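Local coordinates for protein zinc chaperone AztD (Citrobacter koseri, PDB 6CMK) that acts as a periplasmic zinc chaperone, binding zinc ions and handing one directly to the solute-binding protein AztC of the AztABCD transport system, at residues B[319-324]-B[335-340]; B[176-181]-B[240-245]; B[33-38]-B[107-112]. One frame throughout, in Å; residues are numbered along the deposited sequence. Where two conformers were deposited one is given.

All three contacts lie well away from the centre of the beta propeller, each about 21 Å from the centre of the chain and partly buried. Interaction 1 joins two neighbouring strands of one sheet. Backbone hydrogen bonds carry most of it, with side-chain bonds at both ends. Interactions 2 and 3 join different sheets, so side chains do the work. Interaction 2 is apolar, with an alanine methyl over a tyrosine ring. Interaction 3 adds an arginine bonded to a backbone carbonyl and lies near the second zinc site. Interactions 1 and 2 sit on opposite sides of the chain's centre. Segments of interactions 2 and 3 also touch a second copy of the protein in the assembly.

Interaction 1. Residues B[319-324]-B[335-340]; sequences DGKLNQ and SVRVTD. With EDO (1,2-ethanediol), chain L.
R337 reaches D319 because its chain bends. CG of R337 lies anti to the backbone N, and the third torsion (-72°) swings NE off the extended course. In one of the two deposited conformers, and so with some doubt, R337 NH1 donates to D319 O at 2.6 Å. In the same conformer a weak bond runs from NH2 to that oxygen, and CG of K321 lies over one face of the guanidinium, toward its rim. At the other end, S335 OG, anti to its carbonyl carbon (chi1 -56°), donates to N323 OD1 at 2.6 Å. N323 ND2 is held by V315 O and T317 OG1, which fixes the amide's rotation.

The segments belong to a beta hairpin, the last two strands of a four-stranded propeller blade. L322 and V336 form an antiparallel hydrogen-bonded pair. L322 N gives to V336 O at 2.8 Å, and V336 N gives to L322 O at 2.9 Å. The pairs K321-R337 and N323-S335 on either side are non-hydrogen-bonded. L322 CB also meets V338 CG2 at 3.8 Å. I362 and V364 of the next blade pack on this same pair of side chains.

G320 O takes two backbone donors, as in a beta bulge. V338 N gives to G320 O at 2.9 Å, and T339 N gives to G320 O at 3.1 Å. G320 has a positive phi of 95°, and a CB there would collide with T339 O. It lies within an Asx turn: D319 OD1 accepts from K321 N at 2.9 Å, from above the carboxylate plane. The same oxygen is hydrogen-bonded to T317 OG1.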
ATOM      1  N   ASP B 319     -32.222   2.970 -15.326  1.00 19.51           N
ATOM      2  CA  ASP B 319     -33.023   4.186 -15.290  1.00 21.55           C
ATOM      3  C   ASP B 319     -32.199   5.448 -15.506  1.00 21.84           C
ATOM      4  O   ASP B 319     -32.781   6.537 -15.591  1.00 22.74           O
ATOM      5  CB  ASP B 319     -33.776   4.289 -13.956  1.00 21.40           C
ATOM      6  CG  ASP B 319     -32.880   4.100 -12.751  1.00 22.71           C
ATOM      7  OD1 ASP B 319     -31.652   4.208 -12.907  1.00 20.42           O
ATOM      8  OD2 ASP B 319     -33.409   3.839 -11.647  1.00 27.95           O
ATOM      9  N   GLY B 320     -30.878   5.337 -15.611  1.00 19.12           N
ATOM     10  CA  GLY B 320     -30.023   6.496 -15.756  1.00 19.40           C
ATOM     11  C   GLY B 320     -29.445   7.019 -14.463  1.00 20.85           C
ATOM     12  O   GLY B 320     -28.800   8.072 -14.473  1.00 21.21           O
ATOM     13  N   LYS B 321     -29.652   6.324 -13.356  1.00 17.92           N
ATOM     14  CA  LYS B 321     -29.249   6.820 -12.051  1.00 17.94           C
ATOM     15  C   LYS B 321     -27.969   6.149 -11.569  1.00 18.80           C
ATOM     16  O   LYS B 321     -27.721   4.962 -11.805  1.00 17.80           O
ATOM     17  CB  LYS B 321     -30.341   6.597 -11.005  1.00 17.71           C
ATOM     18  CG  LYS B 321     -31.622   7.396 -11.214  1.00 20.27           C
ATOM     19  CD  LYS B 321     -32.465   7.295  -9.950  1.00 27.98           C
ATOM     20  CE  LYS B 321     -33.837   7.924 -10.086  1.00 30.90           C
ATOM     21  NZ  LYS B 321     -34.482   7.988  -8.740  1.00 31.14           N
ATOM     22  N   LEU B 322     -27.160   6.934 -10.876  1.00 16.20           N
ATOM     23  CA  LEU B 322     -26.023   6.422 -10.130  1.00 15.47           C
ATOM     24  C   LEU B 322     -26.459   6.255  -8.683  1.00 17.26           C
ATOM     25  O   LEU B 322     -27.084   7.158  -8.119  1.00 17.64           O
ATOM     26  CB  LEU B 322     -24.841   7.384 -10.238  1.00 15.14           C
ATOM     27  CG  LEU B 322     -23.550   6.914  -9.554  1.00 17.01           C
ATOM     28  CD1 LEU B 322     -23.000   5.671 -10.219  1.00 17.94           C
ATOM     29  CD2 LEU B 322     -22.520   8.020  -9.555  1.00 23.48           C
ATOM     30  N   ASN B 323     -26.169   5.093  -8.094  1.00 15.86           N
ATOM     31  CA  ASN B 323     -26.611   4.789  -6.738  1.00 16.20           C
ATOM     32  C   ASN B 323     -25.403   4.553  -5.843  1.00 18.05           C
ATOM     33  O   ASN B 323     -24.511   3.774  -6.185  1.00 15.91           O
ATOM     34  CB  ASN B 323     -27.532   3.566  -6.706  1.00 16.43           C
ATOM     35  CG  ASN B 323     -28.676   3.668  -7.683  1.00 19.63           C
ATOM     36  OD1 ASN B 323     -29.769   4.087  -7.318  1.00 21.46           O
ATOM     37  ND2 ASN B 323     -28.439   3.265  -8.932  1.00 18.80           N
ATOM     38  N   GLN B 324     -25.383   5.235  -4.709  1.00 16.39           N
ATOM     39  CA  GLN B 324     -24.324   5.095  -3.719  1.00 17.79           C
ATOM     40  C   GLN B 324     -24.656   3.930  -2.793  1.00 18.83           C
ATOM     41  O   GLN B 324     -25.734   3.900  -2.186  1.00 20.47           O
ATOM     42  CB  GLN B 324     -24.191   6.398  -2.933  1.00 16.75           C
ATOM     43  CG  GLN B 324     -23.087   6.401  -1.900  1.00 20.24           C
ATOM     44  CD  GLN B 324     -23.128   7.653  -1.044  1.00 26.53           C
ATOM     45  OE1 GLN B 324     -24.118   7.923  -0.361  1.00 23.03           O
ATOM     46  NE2 GLN B 324     -22.059   8.431  -1.092  1.00 25.27           N
ATOM     47  N   SER B 335     -29.241   8.279  -4.438  1.00 24.44           N
ATOM     48  CA  SER B 335     -29.237   8.099  -5.885  1.00 22.86           C
ATOM     49  C   SER B 335     -29.313   9.462  -6.555  1.00 27.10           C
ATOM     50  O   SER B 335     -29.888  10.403  -6.006  1.00 26.82           O
ATOM     51  CB  SER B 335     -30.418   7.235  -6.349  1.00 32.08           C
ATOM     52  OG  SER B 335     -30.429   5.987  -5.682  1.00 42.36           O
ATOM     53  N   VAL B 336     -28.744   9.559  -7.754  1.00 21.66           N
ATOM     54  CA  VAL B 336     -28.782  10.788  -8.538  1.00 17.50           C
ATOM     55  C   VAL B 336     -28.882  10.424 -10.015  1.00 17.45           C
ATOM     56  O   VAL B 336     -28.224   9.489 -10.481  1.00 21.48           O
ATOM     57  CB  VAL B 336     -27.545  11.676  -8.265  1.00 18.14           C
ATOM     58  CG1 VAL B 336     -26.265  11.035  -8.801  1.00 25.07           C
ATOM     59  CG2 VAL B 336     -27.733  13.062  -8.866  1.00 26.75           C
ATOM     60  N   ARG B 337     -29.711  11.162 -10.752  0.56 18.18           N
ATOM     61  CA  ARG B 337     -29.842  10.951 -12.187  0.56 18.54           C
ATOM     62  C   ARG B 337     -28.635  11.537 -12.909  0.56 22.98           C
ATOM     63  O   ARG B 337     -28.281  12.700 -12.695  0.56 24.96           O
ATOM     64  CB  ARG B 337     -31.132  11.591 -12.700  0.56 22.40           C
ATOM     65  CG  ARG B 337     -31.374  11.378 -14.180  0.56 24.21           C
ATOM     66  CD  ARG B 337     -32.829  11.639 -14.545  0.56 25.51           C
ATOM     67  NE  ARG B 337     -33.679  10.570 -14.037  0.56 34.39           N
ATOM     68  CZ  ARG B 337     -33.767   9.365 -14.595  0.56 32.54           C
ATOM     69  NH1 ARG B 337     -33.065   9.081 -15.688  0.56 23.30           N
ATOM     70  NH2 ARG B 337     -34.558   8.445 -14.063  0.56 30.18           N
ATOM     71  N   VAL B 338     -28.007  10.732 -13.770  1.00 18.15           N
ATOM     72  CA  VAL B 338     -26.809  11.134 -14.493  1.00 17.83           C
ATOM     73  C   VAL B 338     -27.018  11.134 -16.001  1.00 22.35           C
ATOM     74  O   VAL B 338     -26.540  12.040 -16.694  1.00 23.32           O
ATOM     75  CB  VAL B 338     -25.619  10.229 -14.113  1.00 20.70           C
ATOM     76  CG1 VAL B 338     -24.381  10.580 -14.941  1.00 23.59           C
ATOM     77  CG2 VAL B 338     -25.346  10.351 -12.623  1.00 19.94           C
ATOM     78  N   THR B 339     -27.698  10.120 -16.541  1.00 19.88           N
ATOM     79  CA  THR B 339     -27.963  10.032 -17.971  1.00 20.37           C
ATOM     80  C   THR B 339     -29.458   9.813 -18.189  1.00 21.95           C
ATOM     81  O   THR B 339     -30.222   9.578 -17.245  1.00 20.10           O
ATOM     82  CB  THR B 339     -27.139   8.903 -18.626  1.00 25.19           C
ATOM     83  OG1 THR B 339     -27.587   7.628 -18.164  1.00 23.14           O
ATOM     84  CG2 THR B 339     -25.636   9.035 -18.316  1.00 25.08           C
ATOM     85  N   ASP B 340     -29.894   9.928 -19.447  1.00 22.17           N
ATOM     86  CA  ASP B 340     -31.189   9.377 -19.811  1.00 22.16           C
ATOM     87  C   ASP B 340     -31.179   7.873 -19.551  1.00 21.45           C
ATOM     88  O   ASP B 340     -30.116   7.257 -19.481  1.00 24.41           O
ATOM     89  CB  ASP B 340     -31.511   9.637 -21.278  1.00 24.57           C
ATOM     90  CG  ASP B 340     -31.933  11.070 -21.545  1.00 40.62           C
ATOM     91  OD1 ASP B 340     -32.621  11.668 -20.690  1.00 42.90           O
ATOM     92  OD2 ASP B 340     -31.581  11.594 -22.622  1.00 47.98           O
TER
HETATM   93  C1  EDO L 505     -29.106  14.832 -15.647  1.00 56.30           C
HETATM   94  O1  EDO L 505     -29.785  15.550 -14.611  1.00 56.32           O
HETATM   95  C2  EDO L 505     -30.117  14.297 -16.654  1.00 53.14           C
HETATM   96  O2  EDO L 505     -29.452  13.457 -17.603  1.00 46.41           O

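Interaction 2. Residues B[176-181]-B[240-245]; sequences DNYAVV and NAAPVI
Y178 lays its ring against A242 and P243 where two neighbouring blades of the beta propeller meet. Strand 178-183 lies within one blade. Strand 244-249 is an outermost strand of the next, and the segment 240-245 runs into it. The contact is made by side-chain packing, with no backbone pairing between the segments.

The tyrosine can be followed outward. Y178 CB points toward the other segment and touches P243 CD at 3.6 Å. Y178 CG stands anti to the carbonyl carbon (chi1 -62°) and meets P243 CD, also at 3.6 Å. The proline comes at the ring on a slant. Further along the ring, CD2 meets both P243 CD and A242 CA. Y178 CE2 comes closest to the alanine backbone, 3.6 Å from A242 CA. Y178 CZ meets A242 CB at 3.8 Å, and CE1 lies a little farther from that methyl. The OH oxygen has A242 CB as its nearest neighbour across the contact.

The A242 methyl thus sits over one face of the ring. A242 CB is 3.9 Å from the centroid of the Y178 ring and 16° off its normal, which is a CH-pi contact. Q238 also packs on the tyrosine side chain, and its NE2 bonds to A241 O. N240, just before the alanines, bonds through ND2 to L293 O of a second copy of the protein in the assembly.

Deeper in the interface the packing is lighter. V180 and P243 touch loosely through CG2 and CG. The side chain of V180 is about 12 Å from that of the zinc ligand H126. V180 and I245 meet tip to tip, with V180 CG1 4.2 Å from I245 CD1.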
ATOM      1  N   ASP B 176       2.117 -17.140  -6.483  1.00 16.79           N
ATOM      2  CA  ASP B 176       3.558 -17.369  -6.462  1.00 15.93           C
ATOM      3  C   ASP B 176       3.815 -18.833  -6.760  1.00 13.03           C
ATOM      4  O   ASP B 176       3.472 -19.701  -5.952  1.00 16.27           O
ATOM      5  CB  ASP B 176       4.150 -16.994  -5.113  1.00 13.13           C
ATOM      6  CG  ASP B 176       3.959 -15.541  -4.782  1.00 15.69           C
ATOM      7  OD1 ASP B 176       4.008 -14.707  -5.713  1.00 16.15           O
ATOM      8  OD2 ASP B 176       3.769 -15.239  -3.578  1.00 18.68           O
ATOM      9  N   ASN B 177       4.398 -19.104  -7.923  1.00 14.65           N
ATOM     10  CA  ASN B 177       4.787 -20.444  -8.358  1.00 18.90           C
ATOM     11  C   ASN B 177       3.591 -21.334  -8.672  1.00 17.73           C
ATOM     12  O   ASN B 177       3.781 -22.543  -8.913  1.00 17.17           O
ATOM     13  CB  ASN B 177       5.675 -21.115  -7.306  1.00 19.91           C
ATOM     14  CG  ASN B 177       6.888 -20.272  -6.956  1.00 20.61           C
ATOM     15  OD1 ASN B 177       7.620 -19.843  -7.838  1.00 32.02           O
ATOM     16  ND2 ASN B 177       7.076 -19.999  -5.670  1.00 27.92           N
ATOM     17  N   TYR B 178       2.381 -20.769  -8.708  1.00 17.21           N
ATOM     18  CA  TYR B 178       1.140 -21.497  -8.950  1.00 15.40           C
ATOM     19  C   TYR B 178       0.151 -20.581  -9.660  1.00 18.81           C
ATOM     20  O   TYR B 178       0.335 -19.363  -9.724  1.00 18.47           O
ATOM     21  CB  TYR B 178       0.501 -21.997  -7.647  1.00 16.45           C
ATOM     22  CG  TYR B 178       1.336 -22.970  -6.854  1.00 14.88           C
ATOM     23  CD1 TYR B 178       1.299 -24.330  -7.134  1.00 17.42           C
ATOM     24  CD2 TYR B 178       2.161 -22.537  -5.830  1.00 15.49           C
ATOM     25  CE1 TYR B 178       2.064 -25.226  -6.409  1.00 21.98           C
ATOM     26  CE2 TYR B 178       2.924 -23.421  -5.107  1.00 18.83           C
ATOM     27  CZ  TYR B 178       2.869 -24.764  -5.401  1.00 25.75           C
ATOM     28  OH  TYR B 178       3.627 -25.651  -4.683  1.00 26.32           O
ATOM     29  N   ALA B 179      -0.915 -21.184 -10.182  1.00 16.99           N
ATOM     30  CA  ALA B 179      -2.086 -20.453 -10.636  1.00 14.56           C
ATOM     31  C   ALA B 179      -3.319 -21.247 -10.245  1.00 21.06           C
ATOM     32  O   ALA B 179      -3.250 -22.450  -9.992  1.00 19.70           O
ATOM     33  CB  ALA B 179      -2.083 -20.208 -12.149  1.00 18.51           C
ATOM     34  N   VAL B 180      -4.450 -20.556 -10.162  1.00 16.80           N
ATOM     35  CA  VAL B 180      -5.754 -21.199 -10.057  1.00 15.17           C
ATOM     36  C   VAL B 180      -6.454 -21.002 -11.388  1.00 18.33           C
ATOM     37  O   VAL B 180      -6.577 -19.869 -11.867  1.00 17.17           O
ATOM     38  CB  VAL B 180      -6.591 -20.622  -8.905  1.00 17.80           C
ATOM     39  CG1 VAL B 180      -8.027 -21.160  -8.967  1.00 16.70           C
ATOM     40  CG2 VAL B 180      -5.942 -20.962  -7.570  1.00 19.36           C
ATOM     41  N   VAL B 181      -6.909 -22.098 -11.986  1.00 19.59           N
ATOM     42  CA  VAL B 181      -7.552 -22.035 -13.289  1.00 23.41           C
ATOM     43  C   VAL B 181      -8.890 -22.745 -13.211  1.00 17.12           C
ATOM     44  O   VAL B 181      -9.077 -23.697 -12.447  1.00 19.71           O
ATOM     45  CB  VAL B 181      -6.693 -22.659 -14.417  1.00 22.32           C
ATOM     46  CG1 VAL B 181      -5.368 -21.941 -14.540  1.00 20.44           C
ATOM     47  CG2 VAL B 181      -6.473 -24.142 -14.179  1.00 19.17           C
ATOM     48  N   ASN B 240       2.750 -19.069   2.311  1.00 22.16           N
ATOM     49  CA  ASN B 240       4.075 -19.509   1.891  1.00 25.16           C
ATOM     50  C   ASN B 240       4.057 -20.948   1.391  1.00 29.17           C
ATOM     51  O   ASN B 240       5.046 -21.672   1.505  1.00 34.69           O
ATOM     52  CB  ASN B 240       5.068 -19.306   3.029  1.00 30.45           C
ATOM     53  CG  ASN B 240       5.431 -17.840   3.198  1.00 26.48           C
ATOM     54  OD1 ASN B 240       5.801 -17.175   2.227  1.00 28.44           O
ATOM     55  ND2 ASN B 240       5.284 -17.323   4.404  1.00 27.34           N
ATOM     56  N   ALA B 241       2.936 -21.344   0.800  1.00 21.01           N
ATOM     57  CA  ALA B 241       2.753 -22.667   0.233  1.00 19.56           C
ATOM     58  C   ALA B 241       1.880 -22.511  -1.008  1.00 21.18           C
ATOM     59  O   ALA B 241       1.740 -21.420  -1.573  1.00 20.79           O
ATOM     60  CB  ALA B 241       2.145 -23.620   1.273  1.00 31.77           C
ATOM     61  N   ALA B 242       1.282 -23.606  -1.456  1.00 19.23           N
ATOM     62  CA  ALA B 242       0.362 -23.510  -2.564  1.00 22.22           C
ATOM     63  C   ALA B 242      -0.865 -22.712  -2.133  1.00 17.19           C
ATOM     64  O   ALA B 242      -1.197 -22.668  -0.944  1.00 20.83           O
ATOM     65  CB  ALA B 242      -0.055 -24.894  -3.043  1.00 20.60           C
ATOM     66  N   PRO B 243      -1.538 -22.050  -3.069  1.00 17.86           N
ATOM     67  CA  PRO B 243      -2.793 -21.376  -2.719  1.00 16.13           C
ATOM     68  C   PRO B 243      -3.793 -22.368  -2.149  1.00 19.70           C
ATOM     69  O   PRO B 243      -3.739 -23.572  -2.431  1.00 19.99           O
ATOM     70  CB  PRO B 243      -3.281 -20.777  -4.044  1.00 19.90           C
ATOM     71  CG  PRO B 243      -2.352 -21.191  -5.089  1.00 20.64           C
ATOM     72  CD  PRO B 243      -1.174 -21.899  -4.486  1.00 18.41           C
ATOM     73  N   VAL B 244      -4.695 -21.846  -1.316  1.00 18.04           N
ATOM     74  CA  VAL B 244      -5.736 -22.631  -0.666  1.00 19.48           C
ATOM     75  C   VAL B 244      -7.094 -22.115  -1.126  1.00 17.02           C
ATOM     76  O   VAL B 244      -7.379 -20.916  -1.022  1.00 18.22           O
ATOM     77  CB  VAL B 244      -5.620 -22.566   0.867  1.00 27.67           C
ATOM     78  CG1 VAL B 244      -6.760 -23.341   1.523  1.00 30.86           C
ATOM     79  CG2 VAL B 244      -4.270 -23.109   1.317  1.00 33.96           C
ATOM     80  N   ILE B 245      -7.936 -23.031  -1.602  1.00 18.17           N
ATOM     81  CA  ILE B 245      -9.283 -22.719  -2.075  1.00 16.80           C
ATOM     82  C   ILE B 245     -10.281 -23.214  -1.037  1.00 19.60           C
ATOM     83  O   ILE B 245     -10.249 -24.387  -0.645  1.00 21.15           O
ATOM     84  CB  ILE B 245      -9.573 -23.377  -3.438  1.00 20.48           C
ATOM     85  CG1 ILE B 245      -8.552 -22.961  -4.499  1.00 21.00           C
ATOM     86  CG2 ILE B 245     -10.994 -23.043  -3.902  1.00 19.91           C
ATOM     87  CD1 ILE B 245      -8.650 -23.791  -5.776  1.00 23.57           C
TER

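Interaction 3. Residues B[33-38]-B[107-112]; sequences VTAWRL and IDIDAP
V33, A35, I107 and I109 make up the apolar half of this contact. I109 CD1 presses on V33 CG1 at 3.4 Å, tighter than usual for two carbons. I109 CD1 also meets A35 CB at 3.8 Å. I107 reaches A35 CB with CD1 at 4.0 Å, while its CG2 lies by V33 CB. I96 and F98 of strand 88-100 also pack on I107.

The polar half is R37. Its chain runs extended from CG to NE. R37 NH1 bonds to D110 O at 2.8 Å, with an angle of 157° at the hydrogen and the oxygen at the guanidinium edge. A weak bond joins NH2 to the same oxygen. P112 CD lies 3.4 Å from R37 NH1, and the two side chains cross at about a right angle.

Strand 32-42 pairs with the C-terminal strand 392-403, the usual closure of a propeller ring. Strand 105-109 belongs to the neighbouring blade, and the side chain of I107 is about 9 Å from a bound zinc ion.

NH1 of R37 also bonds to S94 O. The arginine charge is therefore met here by neutral backbone carbonyls, which probably stabilise it without a salt bridge between the segments.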
ATOM      1  N   VAL B  33       2.663  16.692  -5.760  1.00 24.18           N
ATOM      2  CA  VAL B  33       1.960  16.613  -7.033  1.00 21.20           C
ATOM      3  C   VAL B  33       0.869  15.562  -6.947  1.00 21.67           C
ATOM      4  O   VAL B  33       1.120  14.428  -6.524  1.00 19.01           O
ATOM      5  CB  VAL B  33       2.914  16.298  -8.195  1.00 28.51           C
ATOM      6  CG1 VAL B  33       2.127  16.187  -9.498  1.00 34.63           C
ATOM      7  CG2 VAL B  33       3.970  17.380  -8.291  1.00 29.02           C
ATOM      8  N   THR B  34      -0.329  15.950  -7.368  1.00 17.10           N
ATOM      9  CA  THR B  34      -1.481  15.069  -7.502  1.00 19.39           C
ATOM     10  C   THR B  34      -1.700  14.801  -8.981  1.00 15.16           C
ATOM     11  O   THR B  34      -1.704  15.733  -9.790  1.00 21.36           O
ATOM     12  CB  THR B  34      -2.739  15.703  -6.896  1.00 25.02           C
ATOM     13  OG1 THR B  34      -2.560  15.904  -5.488  1.00 22.70           O
ATOM     14  CG2 THR B  34      -3.958  14.819  -7.119  1.00 19.46           C
ATOM     15  N   ALA B  35      -1.879  13.536  -9.341  1.00 13.41           N
ATOM     16  CA  ALA B  35      -2.088  13.225 -10.749  1.00 18.38           C
ATOM     17  C   ALA B  35      -2.971  11.999 -10.864  1.00 14.98           C
ATOM     18  O   ALA B  35      -2.700  10.971 -10.232  1.00 13.29           O
ATOM     19  CB  ALA B  35      -0.758  12.995 -11.479  1.00 19.91           C
ATOM     20  N   TRP B  36      -4.030  12.122 -11.663  1.00 16.30           N
ATOM     21  CA  TRP B  36      -4.928  11.015 -11.958  1.00 15.20           C
ATOM     22  C   TRP B  36      -5.281  11.047 -13.439  1.00 14.01           C
ATOM     23  O   TRP B  36      -5.447  12.122 -14.023  1.00 17.01           O
ATOM     24  CB  TRP B  36      -6.220  11.083 -11.146  1.00 14.84           C
ATOM     25  CG  TRP B  36      -6.071  10.905  -9.650  1.00 13.30           C
ATOM     26  CD1 TRP B  36      -5.590  11.819  -8.763  1.00 14.58           C
ATOM     27  CD2 TRP B  36      -6.456   9.765  -8.880  1.00 15.71           C
ATOM     28  NE1 TRP B  36      -5.639  11.320  -7.483  1.00 15.66           N
ATOM     29  CE2 TRP B  36      -6.164  10.055  -7.528  1.00 13.85           C
ATOM     30  CE3 TRP B  36      -7.006   8.525  -9.196  1.00 13.42           C
ATOM     31  CZ2 TRP B  36      -6.413   9.153  -6.509  1.00 13.22           C
ATOM     32  CZ3 TRP B  36      -7.252   7.633  -8.173  1.00 12.12           C
ATOM     33  CH2 TRP B  36      -6.951   7.953  -6.848  1.00 12.52           C
ATOM     34  N   ARG B  37      -5.419   9.863 -14.034  1.00 15.52           N
ATOM     35  CA  ARG B  37      -5.676   9.741 -15.461  1.00 15.68           C
ATOM     36  C   ARG B  37      -6.786   8.740 -15.716  1.00 13.98           C
ATOM     37  O   ARG B  37      -6.879   7.712 -15.040  1.00 13.23           O
ATOM     38  CB  ARG B  37      -4.405   9.327 -16.194  1.00 15.87           C
ATOM     39  CG  ARG B  37      -3.410  10.457 -16.231  1.00 17.78           C
ATOM     40  CD  ARG B  37      -2.054  10.035 -16.726  1.00 19.17           C
ATOM     41  NE  ARG B  37      -1.141  11.166 -16.673  1.00 19.69           N
ATOM     42  CZ  ARG B  37       0.100  11.155 -17.133  1.00 22.21           C
ATOM     43  NH1 ARG B  37       0.595  10.060 -17.682  1.00 21.84           N
ATOM     44  NH2 ARG B  37       0.846  12.248 -17.042  1.00 23.64           N
ATOM     45  N   LEU B  38      -7.639   9.073 -16.680  1.00 13.30           N
ATOM     46  CA  LEU B  38      -8.674   8.185 -17.179  1.00 17.86           C
ATOM     47  C   LEU B  38      -8.198   7.515 -18.454  1.00 16.14           C
ATOM     48  O   LEU B  38      -7.562   8.145 -19.302  1.00 17.14           O
ATOM     49  CB  LEU B  38      -9.963   8.946 -17.495  1.00 13.81           C
ATOM     50  CG  LEU B  38     -10.499   9.889 -16.425  1.00 14.19           C
ATOM     51  CD1 LEU B  38     -11.729  10.640 -16.962  1.00 19.47           C
ATOM     52  CD2 LEU B  38     -10.826   9.106 -15.179  1.00 20.17           C
ATOM     53  N   ILE B 107       6.035  10.345  -6.346  1.00 19.52           N
ATOM     54  CA  ILE B 107       5.252  10.130  -7.564  1.00 21.24           C
ATOM     55  C   ILE B 107       6.132  10.427  -8.774  1.00 19.57           C
ATOM     56  O   ILE B 107       6.765  11.489  -8.853  1.00 18.57           O
ATOM     57  CB  ILE B 107       3.960  10.976  -7.579  1.00 16.85           C
ATOM     58  CG1 ILE B 107       3.093  10.601  -8.788  1.00 20.65           C
ATOM     59  CG2 ILE B 107       4.262  12.473  -7.570  1.00 18.11           C
ATOM     60  CD1 ILE B 107       1.729  11.311  -8.824  1.00 18.35           C
ATOM     61  N   ASP B 108       6.180   9.472  -9.705  1.00 17.61           N
ATOM     62  CA  ASP B 108       6.898   9.595 -10.970  1.00 20.66           C
ATOM     63  C   ASP B 108       5.878   9.769 -12.084  1.00 23.60           C
ATOM     64  O   ASP B 108       5.039   8.885 -12.294  1.00 23.54           O
ATOM     65  CB  ASP B 108       7.746   8.356 -11.248  1.00 21.31           C
ATOM     66  CG  ASP B 108       8.891   8.186 -10.265  1.00 34.00           C
ATOM     67  OD1 ASP B 108       9.286   9.173  -9.612  1.00 36.06           O
ATOM     68  OD2 ASP B 108       9.403   7.052 -10.161  1.00 37.94           O
ATOM     69  N   ILE B 109       5.968  10.881 -12.812  1.00 22.60           N
ATOM     70  CA  ILE B 109       4.992  11.235 -13.838  1.00 23.14           C
ATOM     71  C   ILE B 109       5.703  11.323 -15.179  1.00 31.67           C
ATOM     72  O   ILE B 109       6.679  12.066 -15.329  1.00 27.98           O
ATOM     73  CB  ILE B 109       4.270  12.555 -13.517  1.00 21.08           C
ATOM     74  CG1 ILE B 109       3.456  12.414 -12.230  1.00 20.46           C
ATOM     75  CG2 ILE B 109       3.344  12.951 -14.662  1.00 26.89           C
ATOM     76  CD1 ILE B 109       2.993  13.726 -11.660  1.00 30.39           C
ATOM     77  N   ASP B 110       5.200  10.578 -16.157  1.00 18.79           N
ATOM     78  CA  ASP B 110       5.673  10.663 -17.531  1.00 25.14           C
ATOM     79  C   ASP B 110       4.463  10.643 -18.452  1.00 22.93           C
ATOM     80  O   ASP B 110       3.337  10.378 -18.020  1.00 21.49           O
ATOM     81  CB  ASP B 110       6.620   9.505 -17.871  1.00 31.02           C
ATOM     82  CG  ASP B 110       7.776   9.395 -16.900  1.00 68.86           C
ATOM     83  OD1 ASP B 110       8.496  10.400 -16.723  1.00 82.80           O
ATOM     84  OD2 ASP B 110       7.957   8.310 -16.306  1.00 78.82           O
ATOM     85  N   ALA B 111       4.699  10.926 -19.732  1.00 24.47           N
ATOM     86  CA  ALA B 111       3.623  10.827 -20.703  1.00 27.10           C
ATOM     87  C   ALA B 111       3.150   9.379 -20.794  1.00 20.91           C
ATOM     88  O   ALA B 111       3.962   8.455 -20.687  1.00 24.81           O
ATOM     89  CB  ALA B 111       4.075  11.301 -22.083  1.00 29.46           C
ATOM     90  N   PRO B 112       1.854   9.142 -20.975  1.00 18.31           N
ATOM     91  CA  PRO B 112       1.393   7.773 -21.218  1.00 19.04           C
ATOM     92  C   PRO B 112       1.933   7.289 -22.553  1.00 18.07           C
ATOM     93  O   PRO B 112       2.190   8.080 -23.459  1.00 23.65           O
ATOM     94  CB  PRO B 112      -0.136   7.908 -21.233  1.00 23.01           C
ATOM     95  CG  PRO B 112      -0.363   9.324 -21.689  1.00 21.65           C
ATOM     96  CD  PRO B 112       0.764  10.122 -21.098  1.00 21.31           C
TER